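Local coordinates for protein flap endonuclease 1 (Desulfurococcus amylolyticus, PDB 3ORY) that probably cleaves 5' flap structures in DNA during replication and repair, as a structure-specific, metal-dependent nuclease of the FEN1/XPG family, at residues I245-I259 / L282-Y296. Residues are numbered along the deposited sequence; the frame is centred on the assembly and turned at random.
Sequences ILLGTDYNPDGFEGI and LKSPIEVDVIAIKKY. With PO4 (phosphate ion), chain D.
Ile245 and Ile293 pack together where the last turn of helix 237-247 meets helix 290-298. Ile245 CD1 lies 3.7 Å from Ile293 CG2, and Ile245 CG2 meets Val290 CG1. Ile293 CD1 also packs on Tyr251 CB. Further along, Leu282 CD2 touches both Leu246 CD2 and Ile259 CD1. The Phe256 ring has Val290 CG1 at its edge. Its CD1 lies 3.8 Å from Leu282 CB, its CE1 3.7 Å from Ser284 CB.

Tyr251 and Tyr296 form an offset T-shaped stack, planes at 64°. Tyr251 turns its edge to the Tyr296 face, and its hydroxyl lies over that ring. Tyr251 OH bonds to Glu166 OE2, Tyr296 OH to Glu166 OE1.

Segment 245-259 runs from a helix through a loop towards helix 261-271, consistent with the helix-3-turn-helix (H3TH) motif of FEN1-family nucleases.

One direct hydrogen bond joins the backbones, Glu257 N to Lys283 O, 2.9 Å and nearly straight at 174°. A water accepts from Asn252 ND2 and donates to Gly255 O and Ser284 OG. With Asn252 chi1 at 71°, ND2 reaches Ile245 O in its own amide plane. Thr249 OG1 comes nearly in line with the C=O bond, 2.7 Å from Asn252 OD1; Thr249 N comes from above the carbonyl plane. Asn252 CB packs on Val288 CG1. An alanine here would keep that CB but would probably leave Ile245 O and Thr249 OG1 without their mate and free the loop to shift.

Lys294 NZ donates to two oxygens of a phosphate ion, probably from the crystallisation liquor, and forms a salt bridge with Glu238.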
loop_
_atom_site.group_PDB
_atom_site.type_symbol
_atom_site.label_atom_id
_atom_site.label_comp_id
_atom_site.label_asym_id
_atom_site.label_seq_id
_atom_site.Cartn_x
_atom_site.Cartn_y
_atom_site.Cartn_z
ATOM N N ILE A 245 -1.309 10.652 -14.171
ATOM C CA ILE A 245 -1.078 10.177 -15.538
ATOM C C ILE A 245 0.336 10.547 -16.014
ATOM O O ILE A 245 1.008 9.747 -16.686
ATOM C CB ILE A 245 -2.176 10.696 -16.506
ATOM C CG1 ILE A 245 -3.529 10.040 -16.178
ATOM C CG2 ILE A 245 -1.791 10.442 -17.964
ATOM C CD1 ILE A 245 -4.753 10.668 -16.866
ATOM N N LEU A 246 0.791 11.745 -15.653
ATOM C CA LEU A 246 2.149 12.168 -16.013
ATOM C C LEU A 246 3.191 11.306 -15.320
ATOM O O LEU A 246 4.261 11.024 -15.880
ATOM C CB LEU A 246 2.371 13.645 -15.684
ATOM C CG LEU A 246 1.602 14.635 -16.562
ATOM C CD1 LEU A 246 1.948 16.066 -16.170
ATOM C CD2 LEU A 246 1.926 14.399 -18.024
ATOM N N LEU A 247 2.869 10.885 -14.104
ATOM C CA LEU A 247 3.765 10.029 -13.334
ATOM C C LEU A 247 3.710 8.562 -13.789
ATOM O O LEU A 247 4.728 7.852 -13.749
ATOM C CB LEU A 247 3.472 10.166 -11.835
ATOM C CG LEU A 247 3.654 11.576 -11.249
ATOM C CD1 LEU A 247 3.346 11.549 -9.748
ATOM C CD2 LEU A 247 5.070 12.098 -11.499
ATOM N N GLY A 248 2.536 8.122 -14.231
ATOM C CA GLY A 248 2.370 6.780 -14.765
ATOM C C GLY A 248 1.348 5.930 -14.029
ATOM O O GLY A 248 1.421 5.779 -12.810
ATOM N N THR A 249 0.398 5.366 -14.780
ATOM C CA THR A 249 -0.669 4.520 -14.227
ATOM C C THR A 249 -0.588 3.126 -14.844
ATOM O O THR A 249 0.278 2.872 -15.683
ATOM C CB THR A 249 -2.062 5.110 -14.542
ATOM O OG1 THR A 249 -2.300 5.017 -15.952
ATOM C CG2 THR A 249 -2.146 6.595 -14.120
ATOM N N ASP A 250 -1.490 2.221 -14.455
ATOM C CA ASP A 250 -1.576 0.911 -15.114
ATOM C C ASP A 250 -1.738 1.034 -16.627
ATOM O O ASP A 250 -1.317 0.153 -17.377
ATOM C CB ASP A 250 -2.772 0.101 -14.575
ATOM C CG ASP A 250 -2.484 -0.560 -13.247
ATOM O OD1 ASP A 250 -1.297 -0.882 -12.954
ATOM O OD2 ASP A 250 -3.456 -0.793 -12.499
ATOM N N TYR A 251 -2.345 2.134 -17.073
ATOM C CA TYR A 251 -2.638 2.335 -18.498
ATOM C C TYR A 251 -1.483 2.993 -19.265
ATOM O O TYR A 251 -1.542 3.139 -20.481
ATOM C CB TYR A 251 -3.939 3.139 -18.645
ATOM C CG TYR A 251 -5.062 2.455 -17.911
ATOM C CD1 TYR A 251 -5.681 1.329 -18.451
ATOM C CD2 TYR A 251 -5.446 2.880 -16.643
ATOM C CE1 TYR A 251 -6.684 0.649 -17.752
ATOM C CE2 TYR A 251 -6.450 2.221 -15.939
ATOM C CZ TYR A 251 -7.064 1.111 -16.501
ATOM O OH TYR A 251 -8.051 0.465 -15.819
ATOM N N ASN A 252 -0.454 3.409 -18.531
ATOM C CA ASN A 252 0.758 4.011 -19.104
ATOM C C ASN A 252 1.865 3.931 -18.045
ATOM O O ASN A 252 2.249 4.939 -17.476
ATOM C CB ASN A 252 0.509 5.458 -19.609
ATOM C CG ASN A 252 0.292 6.480 -18.479
ATOM O OD1 ASN A 252 -0.482 6.251 -17.529
ATOM N ND2 ASN A 252 0.969 7.633 -18.597
ATOM N N PRO A 253 2.354 2.703 -17.763
ATOM C CA PRO A 253 3.176 2.435 -16.566
ATOM C C PRO A 253 4.489 3.218 -16.445
ATOM O O PRO A 253 4.964 3.455 -15.326
ATOM C CB PRO A 253 3.452 0.921 -16.627
ATOM C CG PRO A 253 2.817 0.401 -17.853
ATOM C CD PRO A 253 2.061 1.485 -18.552
ATOM N N ASP A 254 5.058 3.634 -17.570
ATOM C CA ASP A 254 6.308 4.396 -17.550
ATOM C C ASP A 254 6.122 5.903 -17.341
ATOM O O ASP A 254 7.092 6.619 -17.084
ATOM C CB ASP A 254 7.107 4.140 -18.828
ATOM C CG ASP A 254 7.503 2.683 -18.976
ATOM O OD1 ASP A 254 7.786 2.033 -17.946
ATOM O OD2 ASP A 254 7.535 2.191 -20.123
ATOM N N GLY A 255 4.880 6.375 -17.437
ATOM C CA GLY A 255 4.599 7.812 -17.404
ATOM C C GLY A 255 5.332 8.562 -18.507
ATOM O O GLY A 255 5.540 8.034 -19.605
ATOM N N PHE A 256 5.737 9.791 -18.209
ATOM C CA PHE A 256 6.456 10.612 -19.175
ATOM C C PHE A 256 7.873 10.890 -18.685
ATOM O O PHE A 256 8.081 11.182 -17.512
ATOM C CB PHE A 256 5.664 11.887 -19.472
ATOM C CG PHE A 256 4.354 11.621 -20.191
ATOM C CD1 PHE A 256 4.280 11.712 -21.581
ATOM C CD2 PHE A 256 3.215 11.228 -19.482
ATOM C CE1 PHE A 256 3.080 11.451 -22.259
ATOM C CE2 PHE A 256 2.009 10.960 -20.145
ATOM C CZ PHE A 256 1.937 11.072 -21.537
ATOM N N GLU A 257 8.840 10.781 -19.592
ATOM C CA GLU A 257 10.264 10.783 -19.246
ATOM C C GLU A 257 10.719 12.051 -18.537
ATOM O O GLU A 257 10.438 13.161 -18.990
ATOM C CB GLU A 257 11.125 10.567 -20.500
ATOM C CG GLU A 257 10.825 9.264 -21.234
ATOM C CD GLU A 257 11.456 9.200 -22.620
ATOM O OE1 GLU A 257 10.931 8.446 -23.474
ATOM O OE2 GLU A 257 12.470 9.894 -22.852
ATOM N N GLY A 258 11.429 11.866 -17.425
ATOM C CA GLY A 258 12.009 12.980 -16.684
ATOM C C GLY A 258 11.034 13.760 -15.814
ATOM O O GLY A 258 11.416 14.752 -15.205
ATOM N N ILE A 259 9.776 13.324 -15.740
ATOM C CA ILE A 259 8.780 14.088 -14.991
ATOM C C ILE A 259 8.473 13.488 -13.618
ATOM O O ILE A 259 7.855 12.440 -13.514
ATOM C CB ILE A 259 7.501 14.356 -15.829
ATOM C CG1 ILE A 259 7.878 15.126 -17.104
ATOM C CG2 ILE A 259 6.486 15.151 -15.016
ATOM C CD1 ILE A 259 6.781 15.245 -18.128
ATOM N N LEU A 282 6.656 16.566 -23.204
ATOM C CA LEU A 282 6.157 15.233 -22.885
ATOM C C LEU A 282 6.724 14.187 -23.833
ATOM O O LEU A 282 6.403 14.178 -25.020
ATOM C CB LEU A 282 4.623 15.204 -22.918
ATOM C CG LEU A 282 3.834 16.125 -21.984
ATOM C CD1 LEU A 282 2.338 15.859 -22.118
ATOM C CD2 LEU A 282 4.264 15.981 -20.540
ATOM N N LYS A 283 7.571 13.318 -23.293
ATOM C CA LYS A 283 8.208 12.248 -24.058
ATOM C C LYS A 283 7.739 10.898 -23.508
ATOM O O LYS A 283 7.926 10.598 -22.321
ATOM C CB LYS A 283 9.735 12.346 -23.958
ATOM C CG LYS A 283 10.308 13.759 -24.042
ATOM C CD LYS A 283 11.788 13.775 -23.671
ATOM C CE LYS A 283 12.339 15.194 -23.591
ATOM N NZ LYS A 283 13.789 15.181 -23.246
ATOM N N SER A 284 7.125 10.092 -24.372
ATOM C CA SER A 284 6.594 8.791 -23.979
ATOM C C SER A 284 7.057 7.723 -24.967
ATOM O O SER A 284 7.110 7.992 -26.172
ATOM C CB SER A 284 5.066 8.843 -23.927
ATOM O OG SER A 284 4.529 7.742 -23.208
ATOM N N PRO A 285 7.402 6.511 -24.468
ATOM C CA PRO A 285 7.768 5.433 -25.399
ATOM C C PRO A 285 6.617 5.151 -26.376
ATOM O O PRO A 285 6.813 5.230 -27.597
ATOM C CB PRO A 285 8.032 4.228 -24.478
ATOM C CG PRO A 285 7.351 4.561 -23.171
ATOM C CD PRO A 285 7.403 6.057 -23.060
ATOM N N ILE A 286 5.426 4.877 -25.837
ATOM C CA ILE A 286 4.219 4.672 -26.650
ATOM C C ILE A 286 3.216 5.830 -26.502
ATOM O O ILE A 286 3.180 6.501 -25.467
ATOM C CB ILE A 286 3.547 3.285 -26.362
ATOM C CG1 ILE A 286 2.435 2.976 -27.380
ATOM C CG2 ILE A 286 3.038 3.193 -24.922
ATOM C CD1 ILE A 286 2.929 2.634 -28.785
ATOM N N GLU A 287 2.430 6.065 -27.556
ATOM C CA GLU A 287 1.313 7.010 -27.530
ATOM C C GLU A 287 0.249 6.559 -26.519
ATOM O O GLU A 287 -0.044 5.373 -26.398
ATOM C CB GLU A 287 0.720 7.168 -28.940
ATOM C CG GLU A 287 -0.634 7.899 -29.031
ATOM C CD GLU A 287 -0.548 9.381 -28.677
ATOM O OE1 GLU A 287 -0.221 9.711 -27.510
ATOM O OE2 GLU A 287 -0.825 10.218 -29.562
ATOM N N VAL A 288 -0.309 7.524 -25.791
ATOM C CA VAL A 288 -1.171 7.265 -24.646
ATOM C C VAL A 288 -2.465 8.070 -24.804
ATOM O O VAL A 288 -2.409 9.250 -25.129
ATOM C CB VAL A 288 -0.448 7.712 -23.331
ATOM C CG1 VAL A 288 -1.303 7.465 -22.128
ATOM C CG2 VAL A 288 0.894 6.995 -23.162
ATOM N N ASP A 289 -3.621 7.443 -24.575
ATOM C CA ASP A 289 -4.905 8.159 -24.637
ATOM C C ASP A 289 -5.187 8.770 -23.266
ATOM O O ASP A 289 -5.943 8.212 -22.470
ATOM C CB ASP A 289 -6.038 7.216 -25.067
ATOM C CG ASP A 289 -7.330 7.947 -25.411
ATOM O OD1 ASP A 289 -7.513 9.123 -25.028
ATOM O OD2 ASP A 289 -8.187 7.327 -26.067
ATOM N N VAL A 290 -4.569 9.919 -22.995
ATOM C CA VAL A 290 -4.599 10.506 -21.649
ATOM C C VAL A 290 -5.993 10.964 -21.234
ATOM O O VAL A 290 -6.309 10.950 -20.056
ATOM C CB VAL A 290 -3.576 11.671 -21.478
ATOM C CG1 VAL A 290 -2.140 11.164 -21.704
ATOM C CG2 VAL A 290 -3.902 12.849 -22.404
ATOM N N ILE A 291 -6.821 11.360 -22.201
ATOM C CA ILE A 291 -8.186 11.792 -21.882
ATOM C C ILE A 291 -9.043 10.604 -21.437
ATOM O O ILE A 291 -9.779 10.693 -20.447
ATOM C CB ILE A 291 -8.870 12.574 -23.043
ATOM C CG1 ILE A 291 -8.108 13.882 -23.323
ATOM C CG2 ILE A 291 -10.338 12.883 -22.685
ATOM C CD1 ILE A 291 -8.632 14.711 -24.523
ATOM N N ALA A 292 -8.938 9.495 -22.153
ATOM C CA ALA A 292 -9.669 8.285 -21.775
ATOM C C ALA A 292 -9.246 7.764 -20.396
ATOM O O ALA A 292 -10.082 7.298 -19.617
ATOM C CB ALA A 292 -9.497 7.191 -22.850
ATOM N N ILE A 293 -7.949 7.844 -20.096
ATOM C CA ILE A 293 -7.439 7.409 -18.792
ATOM C C ILE A 293 -8.005 8.299 -17.679
ATOM O O ILE A 293 -8.464 7.798 -16.658
ATOM C CB ILE A 293 -5.892 7.395 -18.724
ATOM C CG1 ILE A 293 -5.322 6.398 -19.734
ATOM C CG2 ILE A 293 -5.430 7.015 -17.325
ATOM C CD1 ILE A 293 -3.795 6.518 -19.948
ATOM N N LYS A 294 -7.976 9.612 -17.885
ATOM C CA LYS A 294 -8.584 10.550 -16.941
ATOM C C LYS A 294 -10.063 10.232 -16.695
ATOM O O LYS A 294 -10.508 10.104 -15.539
ATOM C CB LYS A 294 -8.437 11.999 -17.451
ATOM C CG LYS A 294 -9.090 13.038 -16.517
ATOM C CD LYS A 294 -8.930 14.478 -17.029
ATOM C CE LYS A 294 -9.839 14.751 -18.240
ATOM N NZ LYS A 294 -9.757 16.179 -18.724
ATOM N N LYS A 295 -10.828 10.095 -17.777
ATOM C CA LYS A 295 -12.265 9.798 -17.649
ATOM C C LYS A 295 -12.522 8.477 -16.942
ATOM O O LYS A 295 -13.536 8.328 -16.237
ATOM C CB LYS A 295 -12.975 9.832 -19.009
ATOM C CG LYS A 295 -12.986 11.223 -19.655
ATOM C CD LYS A 295 -13.773 11.208 -20.977
ATOM C CE LYS A 295 -13.840 12.603 -21.610
ATOM N NZ LYS A 295 -14.366 13.615 -20.651
ATOM N N TYR A 296 -11.622 7.508 -17.138
ATOM C CA TYR A 296 -11.732 6.246 -16.409
ATOM C C TYR A 296 -11.518 6.464 -14.905
ATOM O O TYR A 296 -12.306 5.989 -14.082
ATOM C CB TYR A 296 -10.768 5.164 -16.934
ATOM C CG TYR A 296 -10.900 3.927 -16.092
ATOM C CD1 TYR A 296 -11.972 3.058 -16.280
ATOM C CD2 TYR A 296 -10.008 3.669 -15.041
ATOM C CE1 TYR A 296 -12.133 1.933 -15.477
ATOM C CE2 TYR A 296 -10.173 2.556 -14.227
ATOM C CZ TYR A 296 -11.235 1.688 -14.458
ATOM O OH TYR A 296 -11.432 0.578 -13.650
HETATM P P PO4 D . -6.587 16.882 -20.343
HETATM O O1 PO4 D . -5.751 15.717 -20.822
HETATM O O2 PO4 D . -7.904 16.877 -21.067
HETATM O O3 PO4 D . -6.846 16.765 -18.872
HETATM O O4 PO4 D . -5.800 18.134 -20.639
HETATM O O HOH W 1 3.220 7.214 -20.618
#